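Local coordinates for protein myosin regulatory light chain, striated adductor muscle (PDB 1WDC) that serves as the regulatory light chain of scallop muscle myosin, a calcium-binding subunit responsible for calcium-dependent regulation of the myosin Mg-ATPase, at residues I109-L113 and E114-D118. Residues are numbered along the deposited sequence; the frame is centred on the assembly and turned at random.
Sequences IKDLL and ENMGD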
loop_
_atom_site.group_PDB
_atom_site.type_symbol
_atom_site.label_atom_id
_atom_site.label_comp_id
_atom_site.label_asym_id
_atom_site.label_seq_id
_atom_site.Cartn_x
_atom_site.Cartn_y
_atom_site.Cartn_z
ATOM N N ILE B 109 9.857 1.621 4.945
ATOM C CA ILE B 109 8.819 2.605 5.251
ATOM C C ILE B 109 9.028 3.985 4.570
ATOM O O ILE B 109 8.089 4.507 4.008
ATOM C CB ILE B 109 8.562 2.761 6.795
ATOM C CG1 ILE B 109 7.303 3.601 7.012
ATOM C CG2 ILE B 109 9.739 3.438 7.514
ATOM C CD1 ILE B 109 6.051 2.985 6.445
ATOM N N LYS B 110 10.268 4.446 4.400
ATOM C CA LYS B 110 10.508 5.679 3.632
ATOM C C LYS B 110 10.061 5.510 2.190
ATOM O O LYS B 110 9.501 6.423 1.579
ATOM C CB LYS B 110 11.995 6.072 3.641
ATOM C CG LYS B 110 12.495 6.360 5.018
ATOM C CD LYS B 110 13.705 7.241 5.024
ATOM C CE LYS B 110 13.776 7.962 6.371
ATOM N NZ LYS B 110 15.120 8.580 6.646
ATOM N N ASP B 111 10.344 4.329 1.648
ATOM C CA ASP B 111 10.080 4.046 0.243
ATOM C C ASP B 111 8.583 3.972 -0.025
ATOM O O ASP B 111 8.088 4.527 -0.999
ATOM C CB ASP B 111 10.755 2.733 -0.102
ATOM C CG ASP B 111 10.518 2.300 -1.526
ATOM O OD1 ASP B 111 10.754 3.123 -2.435
ATOM O OD2 ASP B 111 10.173 1.095 -1.718
ATOM N N LEU B 112 7.862 3.377 0.918
ATOM C CA LEU B 112 6.406 3.290 0.865
ATOM C C LEU B 112 5.778 4.671 0.842
ATOM O O LEU B 112 5.040 4.968 -0.074
ATOM C CB LEU B 112 5.882 2.513 2.074
ATOM C CG LEU B 112 6.033 1.002 2.016
ATOM C CD1 LEU B 112 5.739 0.430 3.383
ATOM C CD2 LEU B 112 5.059 0.464 0.984
ATOM N N LEU B 113 6.220 5.539 1.763
ATOM C CA LEU B 113 5.653 6.878 2.007
ATOM C C LEU B 113 5.966 7.888 0.939
ATOM O O LEU B 113 5.090 8.631 0.481
ATOM C CB LEU B 113 6.147 7.464 3.337
ATOM C CG LEU B 113 5.709 6.878 4.691
ATOM C CD1 LEU B 113 6.432 7.661 5.789
ATOM C CD2 LEU B 113 4.177 6.970 4.863
ATOM N N GLU B 114 7.186 7.812 0.447
ATOM C CA GLU B 114 7.690 8.808 -0.452
ATOM C C GLU B 114 7.398 8.532 -1.922
ATOM O O GLU B 114 7.281 9.451 -2.739
ATOM C CB GLU B 114 9.168 8.923 -0.192
ATOM C CG GLU B 114 9.905 9.672 -1.223
ATOM C CD GLU B 114 11.294 9.974 -0.770
ATOM O OE1 GLU B 114 11.924 9.123 -0.079
ATOM O OE2 GLU B 114 11.725 11.105 -1.049
ATOM N N ASN B 115 7.293 7.257 -2.262
ATOM C CA ASN B 115 7.390 6.833 -3.638
ATOM C C ASN B 115 6.102 6.254 -4.101
ATOM O O ASN B 115 5.928 5.982 -5.273
ATOM C CB ASN B 115 8.466 5.777 -3.780
ATOM C CG ASN B 115 9.854 6.354 -3.722
ATOM O OD1 ASN B 115 10.726 5.819 -3.039
ATOM N ND2 ASN B 115 10.085 7.429 -4.467
ATOM N N MET B 116 5.208 6.019 -3.165
ATOM C CA MET B 116 4.022 5.280 -3.478
ATOM C C MET B 116 2.829 5.999 -2.902
ATOM O O MET B 116 2.980 6.758 -1.929
ATOM C CB MET B 116 4.110 3.883 -2.855
ATOM C CG MET B 116 4.439 2.797 -3.820
ATOM S SD MET B 116 5.309 1.570 -2.924
ATOM C CE MET B 116 6.933 2.260 -3.066
ATOM N N GLY B 117 1.648 5.574 -3.352
ATOM C CA GLY B 117 0.412 6.087 -2.806
ATOM C C GLY B 117 0.249 7.552 -3.123
ATOM O O GLY B 117 0.617 8.001 -4.205
ATOM N N ASP B 118 -0.250 8.314 -2.157
ATOM C CA ASP B 118 -0.219 9.769 -2.268
ATOM C C ASP B 118 1.115 10.281 -1.721
ATOM O O ASP B 118 1.207 10.613 -0.546
ATOM C CB ASP B 118 -1.395 10.364 -1.501
ATOM C CG ASP B 118 -2.719 10.119 -2.195
ATOM O OD1 ASP B 118 -2.917 10.683 -3.278
ATOM O OD2 ASP B 118 -3.544 9.347 -1.688
#
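Glu114 N donates to Lys110 O over 2.9 Å and Asn115 N to Asp111 O over 3.1 Å, the last two sound i to i+4 bonds as helix 106-115 of the second EF-hand region runs out. The second bond is bent at the hydrogen, the next, Met116 N to Leu112 O, is weak at 3.3 Å, and Met116 is the first residue to leave helical backbone angles, followed by Gly117 with positive phi.

The Met116 side chain turns back along the last helical turn instead of following the chain outward. Its CB lies 3.1 Å from Leu112 O, and SD reaches CD2 of Leu112 at 4.1 Å, an apolar contact between obliquely placed side chains. A bend at chi3 (-86°) then brings CE to 3.3 Å from Asp111 O, with the Asp111 carboxylate also close. Apolar and aromatic side chains of two other protein chains in the assembly also pack on Leu112 and Met116, so this corner of the lobe lies at a subunit interface. Leu113 packs on Met125 and Phe129 of the chain's own helix 122-131 and also on an apolar side chain of another protein chain.

On the more open side, the side chains of Asp111 and Asn115 cross at about a right angle, with the carboxylate and amide planes 63° apart. With CG opposite the backbone N (chi1 178°), the Asp111 carboxylate lies close to the Asn115 side chain, whose CB rests 3.1 Å from Asp111 O.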